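Local coordinates for protein dihydropteroate synthase (Anaplasma phagocytophilum, PDB 6UCZ) that probably condenses 6-hydroxymethyl-7,8-dihydropterin pyrophosphate with p-aminobenzoate to give dihydropteroate in folate synthesis, and is seen here with a bound pterin monophosphate, at residues A[190-194]-A[195-199]; A[263-267]-A[268-272]. All blocks are in the same frame, centred on the assembly; numbering follows the deposited sequence.

Interaction 1 (A[190-194]-A[195-199])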
ATOM      1  N   ASP A 190       3.412  12.888 -13.119  1.00 40.06           N
ATOM      2  CA  ASP A 190       4.146  13.903 -13.871  1.00 42.10           C
ATOM      3  C   ASP A 190       5.260  14.511 -13.034  1.00 46.57           C
ATOM      4  O   ASP A 190       6.371  14.733 -13.531  1.00 47.56           O
ATOM      5  CB  ASP A 190       3.200  15.001 -14.358  1.00 49.58           C
ATOM      6  CG  ASP A 190       2.299  14.543 -15.485  1.00 58.32           C
ATOM      7  OD1 ASP A 190       2.669  13.589 -16.202  1.00 64.35           O
ATOM      8  OD2 ASP A 190       1.221  15.147 -15.658  1.00 58.44           O
ATOM      9  N   THR A 191       4.982  14.793 -11.760  1.00 42.33           N
ATOM     10  CA  THR A 191       6.014  15.341 -10.886  1.00 48.17           C
ATOM     11  C   THR A 191       7.203  14.393 -10.785  1.00 40.95           C
ATOM     12  O   THR A 191       8.361  14.815 -10.903  1.00 43.62           O
ATOM     13  CB  THR A 191       5.422  15.634  -9.508  1.00 49.99           C
ATOM     14  OG1 THR A 191       4.393  16.624  -9.640  1.00 49.64           O
ATOM     15  CG2 THR A 191       6.495  16.139  -8.553  1.00 51.76           C
ATOM     16  N   LEU A 192       6.933  13.105 -10.575  1.00 41.79           N
ATOM     17  CA  LEU A 192       8.005  12.124 -10.430  1.00 37.90           C
ATOM     18  C   LEU A 192       8.866  12.038 -11.686  1.00 39.80           C
ATOM     19  O   LEU A 192      10.100  12.052 -11.612  1.00 43.12           O
ATOM     20  CB  LEU A 192       7.402  10.751 -10.108  1.00 31.72           C
ATOM     21  CG  LEU A 192       6.735  10.572  -8.743  1.00 32.63           C
ATOM     22  CD1 LEU A 192       5.929   9.274  -8.699  1.00 32.29           C
ATOM     23  CD2 LEU A 192       7.791  10.583  -7.661  1.00 32.44           C
ATOM     24  N   ILE A 193       8.223  11.906 -12.850  1.00 48.38           N
ATOM     25  CA  ILE A 193       8.961  11.758 -14.103  1.00 50.10           C
ATOM     26  C   ILE A 193       9.788  12.999 -14.388  1.00 49.72           C
ATOM     27  O   ILE A 193      10.943  12.908 -14.827  1.00 49.12           O
ATOM     28  CB  ILE A 193       7.990  11.449 -15.258  1.00 52.98           C
ATOM     29  CG1 ILE A 193       7.300  10.103 -15.029  1.00 51.40           C
ATOM     30  CG2 ILE A 193       8.719  11.454 -16.594  1.00 50.94           C
ATOM     31  CD1 ILE A 193       6.294   9.750 -16.114  1.00 53.32           C
ATOM     32  N   ALA A 194       9.217  14.181 -14.144  1.00 53.57           N
ATOM     33  CA  ALA A 194       9.964  15.415 -14.366  1.00 56.18           C
ATOM     34  C   ALA A 194      11.191  15.500 -13.468  1.00 53.01           C
ATOM     35  O   ALA A 194      12.199  16.102 -13.849  1.00 50.95           O
ATOM     36  CB  ALA A 194       9.064  16.630 -14.140  1.00 58.71           C
ATOM     37  N   GLN A 195      11.135  14.892 -12.286  1.00 55.79           N
ATOM     38  CA  GLN A 195      12.233  14.941 -11.335  1.00 56.72           C
ATOM     39  C   GLN A 195      13.164  13.746 -11.457  1.00 58.08           C
ATOM     40  O   GLN A 195      14.034  13.563 -10.599  1.00 60.71           O
ATOM     41  CB  GLN A 195      11.675  15.047  -9.916  1.00 50.88           C
ATOM     42  CG  GLN A 195      10.951  16.362  -9.669  1.00 54.89           C
ATOM     43  CD  GLN A 195      10.868  16.730  -8.204  1.00 57.48           C
ATOM     44  OE1 GLN A 195      11.838  16.607  -7.458  1.00 56.24           O
ATOM     45  NE2 GLN A 195       9.686  17.168  -7.778  1.00 59.24           N
ATOM     46  N   GLY A 196      12.992  12.927 -12.489  1.00 56.45           N
ATOM     47  CA  GLY A 196      13.936  11.878 -12.807  1.00 56.75           C
ATOM     48  C   GLY A 196      13.554  10.474 -12.397  1.00 57.63           C
ATOM     49  O   GLY A 196      14.425   9.597 -12.401  1.00 62.27           O
ATOM     50  N   VAL A 197      12.299  10.227 -12.041  1.00 56.51           N
ATOM     51  CA  VAL A 197      11.836   8.876 -11.730  1.00 53.29           C
ATOM     52  C   VAL A 197      11.408   8.189 -13.018  1.00 56.95           C
ATOM     53  O   VAL A 197      10.580   8.713 -13.772  1.00 60.53           O
ATOM     54  CB  VAL A 197      10.687   8.885 -10.709  1.00 41.92           C
ATOM     55  CG1 VAL A 197      10.146   7.459 -10.526  1.00 36.49           C
ATOM     56  CG2 VAL A 197      11.154   9.439  -9.377  1.00 43.86           C
ATOM     57  N   VAL A 198      11.962   7.003 -13.262  1.00 57.00           N
ATOM     58  CA  VAL A 198      11.630   6.259 -14.467  1.00 53.89           C
ATOM     59  C   VAL A 198      10.172   5.820 -14.416  1.00 52.49           C
ATOM     60  O   VAL A 198       9.666   5.393 -13.369  1.00 50.88           O
ATOM     61  CB  VAL A 198      12.583   5.060 -14.585  1.00 55.28           C
ATOM     62  CG1 VAL A 198      11.992   3.983 -15.454  1.00 58.19           C
ATOM     63  CG2 VAL A 198      13.931   5.518 -15.118  1.00 53.02           C
ATOM     64  N   ARG A 199       9.505   5.865 -15.576  1.00 56.46           N
ATOM     65  CA  ARG A 199       8.059   5.665 -15.632  1.00 50.04           C
ATOM     66  C   ARG A 199       7.672   4.257 -15.191  1.00 48.86           C
ATOM     67  O   ARG A 199       6.640   4.065 -14.536  1.00 43.68           O
ATOM     68  CB  ARG A 199       7.569   5.932 -17.058  1.00 56.65           C
ATOM     69  CG  ARG A 199       6.058   5.941 -17.242  1.00 64.41           C
ATOM     70  CD  ARG A 199       5.680   5.886 -18.725  1.00 74.04           C
ATOM     71  NE  ARG A 199       4.249   6.091 -18.962  1.00 77.34           N
ATOM     72  CZ  ARG A 199       3.313   5.147 -18.870  1.00 78.47           C
ATOM     73  NH1 ARG A 199       3.637   3.903 -18.533  1.00 77.65           N
ATOM     74  NH2 ARG A 199       2.043   5.452 -19.109  1.00 74.91           N
TER
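L192 and V197 meet at the end of helix 174-194 through both backbone and side chains. Among the backbone bonds, V197 N gives the straightest, to L192 O at 2.9 Å (163° at the hydrogen), and G196 N reaches I193 O at 3.1 Å. Q195 N bonds T191 O at 3.1 Å and makes a weak second bond to L192 O. A softer contact follows, the CA-H of I193 pointing at V197 O.

The apolar contacts lie on the inner side. V197 CB sits 3.8 Å from L192 CB. With CG1 anti to the backbone N (chi1 174°), V197 CG2 lies beside that N and rests against L192 CD2; both side chains also touch I202 of the next strand. At the surface, I193 CD1 lies 4.0 Å from R199 CG, along the aliphatic part of an arginine that makes a cation-pi contact with F232. Q195, extended beyond CG, runs beside T191 and brings NE2 to 3.4 Å from T191 CG2, while T191 OG1 bonds back to S187 O.

G196 has phi 102°, a conformation open to glycine because it has no side chain to crowd the preceding carbonyl oxygen; it is the C-prime residue of a Schellman motif, which turns the chain from helix toward strand 202-205.

Interaction 2 (A[263-267]-A[268-272])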
ATOM      1  N   THR A 263      -9.569 -12.290  -4.524  1.00 21.03           N
ATOM      2  CA  THR A 263      -9.715 -13.118  -5.720  1.00 28.65           C
ATOM      3  C   THR A 263     -10.170 -12.284  -6.907  1.00 25.57           C
ATOM      4  O   THR A 263      -9.607 -12.388  -8.004  1.00 27.27           O
ATOM      5  CB  THR A 263     -10.712 -14.252  -5.475  1.00 30.00           C
ATOM      6  OG1 THR A 263     -10.295 -15.039  -4.356  1.00 35.54           O
ATOM      7  CG2 THR A 263     -10.788 -15.149  -6.709  1.00 28.86           C
ATOM      8  N   PHE A 264     -11.178 -11.431  -6.698  1.00 27.07           N
ATOM      9  CA  PHE A 264     -11.674 -10.570  -7.769  1.00 23.60           C
ATOM     10  C   PHE A 264     -10.583  -9.619  -8.258  1.00 25.61           C
ATOM     11  O   PHE A 264     -10.387  -9.438  -9.466  1.00 28.55           O
ATOM     12  CB  PHE A 264     -12.873  -9.765  -7.274  1.00 23.96           C
ATOM     13  CG  PHE A 264     -13.264  -8.639  -8.187  1.00 25.21           C
ATOM     14  CD1 PHE A 264     -14.149  -8.873  -9.239  1.00 37.43           C
ATOM     15  CD2 PHE A 264     -12.762  -7.358  -8.003  1.00 29.82           C
ATOM     16  CE1 PHE A 264     -14.520  -7.845 -10.099  1.00 35.25           C
ATOM     17  CE2 PHE A 264     -13.132  -6.318  -8.859  1.00 29.73           C
ATOM     18  CZ  PHE A 264     -14.006  -6.563  -9.904  1.00 29.98           C
ATOM     19  N   LEU A 265      -9.894  -8.969  -7.325  1.00 24.32           N
ATOM     20  CA  LEU A 265      -8.843  -8.027  -7.703  1.00 27.23           C
ATOM     21  C   LEU A 265      -7.727  -8.729  -8.475  1.00 27.57           C
ATOM     22  O   LEU A 265      -7.224  -8.202  -9.473  1.00 24.99           O
ATOM     23  CB  LEU A 265      -8.288  -7.349  -6.455  1.00 18.92           C
ATOM     24  CG  LEU A 265      -9.251  -6.447  -5.692  1.00 28.10           C
ATOM     25  CD1 LEU A 265      -8.572  -5.982  -4.415  1.00 25.26           C
ATOM     26  CD2 LEU A 265      -9.670  -5.260  -6.555  1.00 31.53           C
ATOM     27  N   ALA A 266      -7.347  -9.934  -8.046  1.00 26.96           N
ATOM     28  CA  ALA A 266      -6.344 -10.689  -8.798  1.00 25.74           C
ATOM     29  C   ALA A 266      -6.830 -10.994 -10.213  1.00 32.56           C
ATOM     30  O   ALA A 266      -6.058 -10.901 -11.175  1.00 27.93           O
ATOM     31  CB  ALA A 266      -5.987 -11.981  -8.052  1.00 27.92           C
ATOM     32  N   GLN A 267      -8.125 -11.311 -10.369  1.00 25.89           N
ATOM     33  CA  GLN A 267      -8.669 -11.556 -11.700  1.00 26.11           C
ATOM     34  C   GLN A 267      -8.610 -10.322 -12.595  1.00 33.81           C
ATOM     35  O   GLN A 267      -8.507 -10.457 -13.821  1.00 40.05           O
ATOM     36  CB  GLN A 267     -10.107 -12.059 -11.587  1.00 29.25           C
ATOM     37  CG  GLN A 267     -10.197 -13.433 -10.991  1.00 32.04           C
ATOM     38  CD  GLN A 267     -11.612 -13.947 -10.950  1.00 40.61           C
ATOM     39  OE1 GLN A 267     -12.367 -13.684 -10.010  1.00 48.12           O
ATOM     40  NE2 GLN A 267     -11.987 -14.683 -11.981  1.00 38.93           N
ATOM     41  N   GLN A 268      -8.695  -9.118 -12.016  1.00 31.89           N
ATOM     42  CA  GLN A 268      -8.544  -7.862 -12.738  1.00 30.96           C
ATOM     43  C   GLN A 268      -7.080  -7.499 -13.007  1.00 32.97           C
ATOM     44  O   GLN A 268      -6.808  -6.371 -13.442  1.00 32.87           O
ATOM     45  CB  GLN A 268      -9.209  -6.726 -11.955  1.00 33.62           C
ATOM     46  CG  GLN A 268     -10.639  -7.013 -11.518  1.00 36.51           C
ATOM     47  CD  GLN A 268     -11.562  -7.322 -12.667  1.00 49.32           C
ATOM     48  OE1 GLN A 268     -11.589  -6.607 -13.670  1.00 53.54           O
ATOM     49  NE2 GLN A 268     -12.331  -8.394 -12.529  1.00 58.36           N
ATOM     50  N   GLN A 269      -6.143  -8.401 -12.701  1.00 31.86           N
ATOM     51  CA  GLN A 269      -4.703  -8.197 -12.911  1.00 37.71           C
ATOM     52  C   GLN A 269      -4.145  -7.042 -12.086  1.00 34.04           C
ATOM     53  O   GLN A 269      -3.189  -6.383 -12.507  1.00 33.91           O
ATOM     54  CB  GLN A 269      -4.359  -7.991 -14.394  1.00 49.05           C
ATOM     55  CG  GLN A 269      -4.787  -9.142 -15.294  1.00 66.31           C
ATOM     56  CD  GLN A 269      -4.274 -10.483 -14.796  1.00 81.23           C
ATOM     57  OE1 GLN A 269      -5.056 -11.393 -14.515  1.00 88.62           O
ATOM     58  NE2 GLN A 269      -2.955 -10.608 -14.675  1.00 84.77           N
ATOM     59  N   VAL A 270      -4.711  -6.808 -10.898  1.00 31.91           N
ATOM     60  CA  VAL A 270      -4.120  -5.842  -9.981  1.00 28.49           C
ATOM     61  C   VAL A 270      -2.733  -6.333  -9.595  1.00 28.20           C
ATOM     62  O   VAL A 270      -2.542  -7.512  -9.278  1.00 30.80           O
ATOM     63  CB  VAL A 270      -5.019  -5.631  -8.753  1.00 23.27           C
ATOM     64  CG1 VAL A 270      -4.281  -4.782  -7.708  1.00 22.89           C
ATOM     65  CG2 VAL A 270      -6.330  -4.961  -9.180  1.00 25.79           C
ATOM     66  N   ASP A 271      -1.746  -5.434  -9.650  1.00 29.03           N
ATOM     67  CA  ASP A 271      -0.360  -5.891  -9.593  1.00 29.81           C
ATOM     68  C   ASP A 271       0.109  -6.155  -8.170  1.00 30.11           C
ATOM     69  O   ASP A 271       0.964  -7.024  -7.959  1.00 27.59           O
ATOM     70  CB  ASP A 271       0.546  -4.875 -10.285  1.00 27.60           C
ATOM     71  CG  ASP A 271       0.074  -4.548 -11.693  1.00 37.30           C
ATOM     72  OD1 ASP A 271      -0.978  -3.882 -11.821  1.00 33.47           O
ATOM     73  OD2 ASP A 271       0.750  -4.949 -12.668  1.00 35.57           O
ATOM     74  N   PHE A 272      -0.444  -5.448  -7.188  1.00 22.66           N
ATOM     75  CA  PHE A 272      -0.040  -5.617  -5.798  1.00 29.67           C
ATOM     76  C   PHE A 272      -1.275  -5.605  -4.915  1.00 27.97           C
ATOM     77  O   PHE A 272      -2.122  -4.715  -5.052  1.00 26.64           O
ATOM     78  CB  PHE A 272       0.914  -4.494  -5.347  1.00 25.38           C
ATOM     79  CG  PHE A 272       2.203  -4.428  -6.124  1.00 26.41           C
ATOM     80  CD1 PHE A 272       2.295  -3.687  -7.290  1.00 26.06           C
ATOM     81  CD2 PHE A 272       3.322  -5.097  -5.677  1.00 26.02           C
ATOM     82  CE1 PHE A 272       3.484  -3.626  -7.995  1.00 28.56           C
ATOM     83  CE2 PHE A 272       4.513  -5.042  -6.375  1.00 26.01           C
ATOM     84  CZ  PHE A 272       4.594  -4.309  -7.538  1.00 29.83           C
TER
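V270 N and Q269 N turn back onto the last turn of helix 255-267 and bond two of its carbonyls. The bond from V270 N to L265 O is 3.2 Å long and nearly straight, 163° at the hydrogen. Q269 N lies 2.9 Å from A266 O. One residue earlier, Q268 N keeps a helical bond of 3.1 Å to F264 O and adds a weak one to L265 O, so L265 O receives two donors.

These bonds make a Schellman motif with Q269 as its C-prime residue, at positive phi. This non-glycine residue takes up the left-handed backbone conformation; its side chain, bent at chi2, folds back toward the helix end, while Q269 O accepts a bond from K228 NZ.

Q268 carries the side-chain contact with F264. A bend at chi2 (-58°) lays its chain over one face of the ring: CG stands 3.9 Å from the ring centroid as a CH-pi contact, and the amide continues across the same face, bringing NE2 to 3.3 Å from F264 CE1. Ring and amide planes are 23° apart, close to parallel. The flexible glutamine suits this partly exposed place, pairing methylene with ring while keeping a polar end.

Farther in, V270 CG2 lies 4.1 Å from L265 CB. Both branched aliphatic side chains are buried and reach V236 of the neighbouring strand, while V270 also touches I224. Beyond them D271, salt-bridged to K228, leads into strand 272-275.

In the fold
Interactions 1 and 2 both end a helix with a Schellman motif and return the chain to the next parallel strand, as fits the beta-alpha repeats of a TIM barrel. They lie in different parts of the barrel, nearest atoms about 11 Å apart: interaction 1 leads into strand 202-205, interaction 2 into strand 272-275. Each places a valine and a leucine on the buried side. Interaction 1 is the more exposed, with glycine at C-prime and aliphatic contacts outside. Interaction 2 lies nearer the chain centre, uses glutamine at C-prime, and adds an aromatic-amide contact. The side chain of L265 is about 10 Å from the bound pterin monophosphate, that of L192 about 13 Å.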